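Local coordinates for packaging enzyme P4 (Pseudomonas phage phi6, PDB 4BLO), which probably uses nucleoside triphosphate hydrolysis to package viral RNA, as a hexameric RecA-type ATPase and helicase of the phage, at residues L[132-135]-L[136-140]; L[240-243]-L[244-248]; L[43-46]-L[47-51]. All blocks are in the same frame, centred on the assembly; numbering follows the deposited sequence.

Contact 1. Residues L[132-135]-L[136-140]. With CA (calcium ion), chain B; ADP (adenosine-5'-diphosphate), chain C.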
# COMPACT_ATOMS: atom_id res chain seq x y z
N LYS L 132 -28.78 -11.81 13.46
CA LYS L 132 -27.88 -11.72 14.63
C LYS L 132 -28.56 -10.95 15.77
O LYS L 132 -28.70 -11.49 16.87
CB LYS L 132 -26.54 -11.06 14.26
CG LYS L 132 -25.73 -11.79 13.21
CD LYS L 132 -24.40 -11.07 12.88
CE LYS L 132 -24.56 -9.80 12.09
NZ LYS L 132 -25.16 -9.99 10.74
N SER L 133 -29.01 -9.70 15.50
CA SER L 133 -29.66 -8.82 16.46
C SER L 133 -30.95 -9.45 17.02
O SER L 133 -31.23 -9.29 18.21
CB SER L 133 -29.95 -7.46 15.83
OG SER L 133 -28.74 -6.80 15.46
N ILE L 134 -31.69 -10.19 16.17
CA ILE L 134 -32.93 -10.90 16.52
C ILE L 134 -32.60 -12.03 17.50
O ILE L 134 -33.23 -12.11 18.54
CB ILE L 134 -33.65 -11.40 15.23
CG1 ILE L 134 -34.62 -10.32 14.69
CG2 ILE L 134 -34.33 -12.78 15.37
CD1 ILE L 134 -35.86 -9.89 15.62
N THR L 135 -31.58 -12.86 17.17
CA THR L 135 -31.13 -13.98 18.01
C THR L 135 -30.64 -13.45 19.36
O THR L 135 -31.01 -13.99 20.40
CB THR L 135 -30.05 -14.80 17.29
OG1 THR L 135 -30.59 -15.28 16.07
CG2 THR L 135 -29.56 -15.97 18.12
N LEU L 136 -29.85 -12.35 19.32
CA LEU L 136 -29.32 -11.72 20.52
C LEU L 136 -30.43 -11.30 21.51
O LEU L 136 -30.36 -11.63 22.69
CB LEU L 136 -28.44 -10.51 20.13
CG LEU L 136 -27.89 -9.65 21.28
CD1 LEU L 136 -26.94 -10.45 22.18
CD2 LEU L 136 -27.21 -8.43 20.76
N ASN L 137 -31.47 -10.60 21.02
CA ASN L 137 -32.47 -10.05 21.92
C ASN L 137 -33.61 -11.02 22.24
O ASN L 137 -34.10 -11.01 23.38
CB ASN L 137 -32.99 -8.73 21.38
CG ASN L 137 -31.91 -7.67 21.39
OD1 ASN L 137 -31.64 -7.01 22.39
ND2 ASN L 137 -31.17 -7.56 20.29
N GLU L 138 -34.02 -11.88 21.28
CA GLU L 138 -35.11 -12.84 21.52
C GLU L 138 -34.62 -14.12 22.16
O GLU L 138 -35.18 -14.52 23.18
CB GLU L 138 -35.86 -13.18 20.24
CG GLU L 138 -36.68 -12.03 19.69
CD GLU L 138 -37.59 -12.40 18.53
OE1 GLU L 138 -37.21 -13.27 17.71
OE2 GLU L 138 -38.68 -11.79 18.43
N LYS L 139 -33.61 -14.81 21.55
CA LYS L 139 -33.09 -16.08 22.04
C LYS L 139 -32.09 -15.90 23.19
O LYS L 139 -32.27 -16.57 24.20
CB LYS L 139 -32.49 -16.95 20.90
CG LYS L 139 -33.58 -17.57 19.98
CD LYS L 139 -33.02 -18.11 18.66
CE LYS L 139 -33.23 -17.16 17.50
NZ LYS L 139 -32.57 -17.60 16.23
N LEU L 140 -31.11 -14.98 23.09
CA LEU L 140 -30.13 -14.82 24.17
C LEU L 140 -30.62 -14.03 25.38
O LEU L 140 -30.26 -14.44 26.49
CB LEU L 140 -28.82 -14.26 23.65
CG LEU L 140 -28.04 -15.13 22.63
CD1 LEU L 140 -26.98 -14.29 21.92
CD2 LEU L 140 -27.45 -16.36 23.27
CA CA B . -28.50 -5.75 13.48
PB ADP C . -28.67 -8.68 11.44
O1B ADP C . -27.85 -9.97 11.22
O2B ADP C . -28.45 -8.19 12.88
O3B ADP C . -28.25 -7.61 10.47
PA ADP C . -31.53 -8.67 12.09
O1A ADP C . -31.56 -7.17 12.45
O2A ADP C . -31.50 -9.46 13.34
O3A ADP C . -30.23 -8.99 11.22
O5' ADP C . -32.82 -9.05 11.26
C5' ADP C . -32.82 -10.20 10.39
C4' ADP C . -34.19 -10.42 9.81
O4' ADP C . -34.56 -9.29 9.00
C3' ADP C . -34.28 -11.62 8.87
O3' ADP C . -34.51 -12.84 9.58
C2' ADP C . -35.43 -11.23 7.94
O2' ADP C . -36.71 -11.53 8.49
C1' ADP C . -35.23 -9.72 7.82
N9 ADP C . -34.46 -9.30 6.65
C8 ADP C . -33.17 -8.85 6.60
N7 ADP C . -32.74 -8.55 5.40
C5 ADP C . -33.84 -8.81 4.59
C6 ADP C . -34.04 -8.70 3.20
N6 ADP C . -33.08 -8.35 2.33
N1 ADP C . -35.26 -9.03 2.71
C2 ADP C . -36.20 -9.45 3.56
N3 ADP C . -36.12 -9.61 4.89
C4 ADP C . -34.90 -9.27 5.34
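The flat amide of Asn137 meets Ser133 with its ND2: the nitrogen donates to Ser133 O at 2.7 Å, and that oxygen lies only 10° out of the amide plane. Tyr155 and Leu145 pack on the same side chain. With chi1 at -66°, CG is held beside its own backbone N, which turns the amide back toward the preceding turn. Asn137 N reaches the same acceptor at 3.1 Å, so two N-H groups grip Ser133 O. The Glu138 carboxylate lies alongside Ile134, with OE1 3.7 Å from the methyl CG2. One residue further along, Lys139 crosses Thr135 and its NZ donates to OG1 at 3.1 Å; OG1 is also bonded to Gly131 O. Thr135 O then accepts from Leu140 N, five residues on, which marks a wider pi-type turn at the end of helix 132-140.

At the other end the helix starts on ADP, as the Walker A P-loop of this family does. The Lys132 chain bends at chi3 and chi4, placing NZ 2.7 Å from ADP O1B; Gly126 O takes a second bond from NZ. The backbone donors Ser133 N and Ile134 N bind ADP O2B and O2A, the latter pair at 2.9 Å. Ser133 OG binds the calcium ion at 2.3 Å and pairs with Asp187, while ADP O2B supplies another ligand to the metal.

Lys132 NZ, the calcium ion and the helix N terminus thus converge on the diphosphate, an arrangement that would be expected to offset its negative charge.

Contact 2. Residues L[240-243]-L[244-248]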
# COMPACT_ATOMS: atom_id res chain seq x y z
N ILE L 240 -17.32 -16.86 4.59
CA ILE L 240 -17.86 -16.75 5.95
C ILE L 240 -17.61 -18.05 6.78
O ILE L 240 -17.30 -17.95 7.97
CB ILE L 240 -19.36 -16.33 5.93
CG1 ILE L 240 -19.85 -15.86 7.32
CG2 ILE L 240 -20.29 -17.38 5.31
CD1 ILE L 240 -19.70 -14.37 7.59
N GLU L 241 -17.74 -19.24 6.14
CA GLU L 241 -17.50 -20.54 6.76
C GLU L 241 -16.05 -20.63 7.25
O GLU L 241 -15.83 -21.07 8.38
CB GLU L 241 -17.82 -21.68 5.78
CG GLU L 241 -19.29 -22.07 5.79
CD GLU L 241 -19.73 -23.08 6.84
OE1 GLU L 241 -18.91 -23.94 7.23
OE2 GLU L 241 -20.93 -23.06 7.20
N TYR L 242 -15.08 -20.20 6.42
CA TYR L 242 -13.66 -20.19 6.77
C TYR L 242 -13.42 -19.27 7.95
O TYR L 242 -12.81 -19.69 8.91
CB TYR L 242 -12.80 -19.77 5.55
CG TYR L 242 -11.32 -19.59 5.86
CD1 TYR L 242 -10.43 -20.66 5.79
CD2 TYR L 242 -10.81 -18.34 6.20
CE1 TYR L 242 -9.08 -20.50 6.08
CE2 TYR L 242 -9.46 -18.17 6.51
CZ TYR L 242 -8.60 -19.25 6.44
OH TYR L 242 -7.26 -19.08 6.72
N VAL L 243 -13.93 -18.02 7.90
CA VAL L 243 -13.78 -17.00 8.95
C VAL L 243 -14.41 -17.50 10.27
O VAL L 243 -13.80 -17.33 11.32
CB VAL L 243 -14.35 -15.62 8.52
CG1 VAL L 243 -14.29 -14.59 9.66
CG2 VAL L 243 -13.60 -15.08 7.30
N PHE L 244 -15.56 -18.16 10.22
CA PHE L 244 -16.18 -18.66 11.43
C PHE L 244 -15.27 -19.71 12.10
O PHE L 244 -14.99 -19.60 13.30
CB PHE L 244 -17.60 -19.23 11.16
CG PHE L 244 -18.29 -19.68 12.41
CD1 PHE L 244 -18.87 -18.76 13.28
CD2 PHE L 244 -18.35 -21.03 12.74
CE1 PHE L 244 -19.49 -19.18 14.46
CE2 PHE L 244 -18.99 -21.45 13.91
CZ PHE L 244 -19.54 -20.52 14.77
N GLY L 245 -14.78 -20.66 11.30
CA GLY L 245 -13.88 -21.72 11.75
C GLY L 245 -12.66 -21.15 12.45
O GLY L 245 -12.18 -21.70 13.45
N GLN L 246 -12.21 -20.00 11.95
CA GLN L 246 -11.06 -19.30 12.48
C GLN L 246 -11.42 -18.58 13.77
O GLN L 246 -10.61 -18.54 14.68
CB GLN L 246 -10.52 -18.32 11.43
CG GLN L 246 -10.01 -18.95 10.12
CD GLN L 246 -8.85 -19.91 10.27
OE1 GLN L 246 -7.94 -19.67 11.05
NE2 GLN L 246 -8.87 -21.01 9.52
N VAL L 247 -12.65 -18.02 13.86
CA VAL L 247 -13.14 -17.28 15.03
C VAL L 247 -13.38 -18.27 16.18
O VAL L 247 -13.09 -17.95 17.35
CB VAL L 247 -14.40 -16.44 14.70
CG1 VAL L 247 -15.08 -15.93 15.97
CG2 VAL L 247 -14.04 -15.26 13.78
N MET L 248 -13.87 -19.47 15.86
CA MET L 248 -14.10 -20.54 16.83
C MET L 248 -12.82 -20.85 17.63
O MET L 248 -12.89 -21.11 18.83
CB MET L 248 -14.56 -21.79 16.09
CG MET L 248 -16.03 -22.09 16.18
SD MET L 248 -16.28 -23.42 14.97
CE MET L 248 -17.70 -24.23 15.62
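Tyr242 and Gln246 meet because of their torsions: chi1 of Tyr242 (174°) puts CG anti to the backbone N, while Gln246 bends at chi2 (-62°) and lays its chain across the ring. Both belong to helix 240-248 of the RecA-type P-loop ATPase core, and their spacing of four residues is one helical turn. The evidence for a CH-pi contact is direct: Gln246 CG sits over one ring face, 4.0 Å from the centroid of Tyr242, displaced toward the rim. Farther out the amide follows the same face, its plane 28° from the ring's, bringing NE2 to 3.5 Å from Tyr242 CE1. The ring hydroxyl is bonded to Val235 O of a second subunit, whose Met234 packs on both Tyr242 and Gln246, so this pair forms part of a subunit interface.

Val243 and Val247 make a second, looser pair, CG1 to CG2 4.2 Å, on the side that faces Met125 of strand 120-126 and Tyr210 of helix 208-222. Phe244 presses on strand 253-258. Glu241 forms a salt bridge with Arg264, itself a residue of an ADP pocket, and may help to position it.

Regular helical bonds run beneath the side chains, such as Gly245 N to Glu241 O at 3.1 Å. At Gln246 the amide hydrogen is shared: N lies 3.1 Å from Tyr242 O and makes a weak second bond to Val243 O at 3.2 Å.

Contact 3. Residues L[43-46]-L[47-51]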
# COMPACT_ATOMS: atom_id res chain seq x y z
N THR L 43 -13.87 2.90 39.32
CA THR L 43 -14.60 4.15 39.49
C THR L 43 -16.01 4.02 38.89
O THR L 43 -16.98 4.48 39.51
CB THR L 43 -13.81 5.33 38.87
OG1 THR L 43 -12.45 5.26 39.31
CG2 THR L 43 -14.40 6.68 39.25
N TYR L 44 -16.11 3.36 37.72
CA TYR L 44 -17.38 3.11 37.04
C TYR L 44 -18.27 2.20 37.90
O TYR L 44 -19.43 2.55 38.10
CB TYR L 44 -17.15 2.49 35.65
CG TYR L 44 -18.43 2.14 34.90
CD1 TYR L 44 -19.18 3.14 34.28
CD2 TYR L 44 -18.84 0.82 34.77
CE1 TYR L 44 -20.36 2.83 33.60
CE2 TYR L 44 -20.01 0.50 34.07
CZ TYR L 44 -20.77 1.50 33.49
OH TYR L 44 -21.92 1.19 32.80
N ILE L 45 -17.72 1.09 38.44
CA ILE L 45 -18.44 0.13 39.29
C ILE L 45 -19.04 0.88 40.50
O ILE L 45 -20.24 0.76 40.75
CB ILE L 45 -17.55 -1.07 39.72
CG1 ILE L 45 -17.20 -1.96 38.50
CG2 ILE L 45 -18.22 -1.91 40.83
CD1 ILE L 45 -15.96 -2.83 38.66
N ALA L 46 -18.21 1.70 41.20
CA ALA L 46 -18.62 2.51 42.35
C ALA L 46 -19.78 3.47 42.01
O ALA L 46 -20.72 3.60 42.80
CB ALA L 46 -17.42 3.30 42.87
N ALA L 47 -19.72 4.11 40.83
CA ALA L 47 -20.74 5.04 40.34
C ALA L 47 -22.07 4.32 40.05
O ALA L 47 -23.13 4.87 40.37
CB ALA L 47 -20.25 5.75 39.09
N VAL L 48 -22.00 3.09 39.47
CA VAL L 48 -23.16 2.25 39.13
C VAL L 48 -23.85 1.80 40.42
O VAL L 48 -25.08 1.95 40.52
CB VAL L 48 -22.75 1.05 38.22
CG1 VAL L 48 -23.86 0.00 38.13
CG2 VAL L 48 -22.36 1.53 36.83
N MET L 49 -23.07 1.30 41.39
CA MET L 49 -23.58 0.83 42.68
C MET L 49 -24.24 1.96 43.47
O MET L 49 -25.29 1.74 44.09
CB MET L 49 -22.47 0.18 43.53
CG MET L 49 -21.81 -1.06 42.89
SD MET L 49 -22.94 -2.28 42.19
CE MET L 49 -23.45 -3.07 43.63
N GLU L 50 -23.63 3.17 43.45
CA GLU L 50 -24.14 4.34 44.16
C GLU L 50 -25.50 4.77 43.59
O GLU L 50 -26.41 5.10 44.36
CB GLU L 50 -23.14 5.50 44.09
CG GLU L 50 -23.32 6.48 45.24
CD GLU L 50 -22.63 7.82 45.07
OE1 GLU L 50 -21.39 7.84 44.91
OE2 GLU L 50 -23.34 8.85 45.10
N LEU L 51 -25.63 4.73 42.23
CA LEU L 51 -26.87 5.06 41.52
C LEU L 51 -27.94 3.98 41.76
O LEU L 51 -29.11 4.32 41.95
CB LEU L 51 -26.61 5.25 40.03
CG LEU L 51 -27.74 5.87 39.22
CD1 LEU L 51 -27.80 7.38 39.38
CD2 LEU L 51 -27.61 5.50 37.78
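Helix 38-54, an alpha-helix flanking the P-loop ATPase core of the subunit, carries this contact in its middle turns. Its main side-chain feature is a CH-pi interaction: Val48 CG2 stands over one face of the Tyr44 ring, 3.8 Å from the centroid and 17° off the normal, shifted toward the rim so that CZ is the nearest ring atom at 3.7 Å. With CG anti to the backbone N (chi1 178°), the Tyr44 ring lies where one face can take the Val48 methyl. The same pair is joined underneath by Val48 N donating to Tyr44 O at 3.0 Å. Another apolar pair lies one residue along, where Ile45 CG2 comes within 4.2 Å of Met49 CG. Here too the backbone runs regularly, with Met49 N bonded to Ile45 O at 3.0 Å and Glu50 N to Ala46 O at the same length.

The two pairs look to different neighbours. Tyr44 and Val48 pack against Leu177 of helix 167-179 and Leu69 of helix 66-69, and the Tyr44 hydroxyl is bonded to Ile64 O; Ile45 and Met49 instead rest on Val13 of helix 7-22.

How the contacts relate
From the N terminus, contact 3 comes first, then contact 1, then contact 2. Each joins adjoining turns of a single helix, so none closes a long loop, and the three follow in series without nesting or crossing. Contact 3 lies on a flanking helix and contact 2 on the opposite side of the chain's centre, their centres about 38 Å apart. Contact 1 follows strand 120-126 through the P-loop, whereas contact 2 precedes strand 253-258; these strands are neighbours in the central sheet. The centres of contacts 1 and 2 are about 20 Å apart, and their nearest atoms about 8 Å, without touching. Contact 2 alone reaches another subunit.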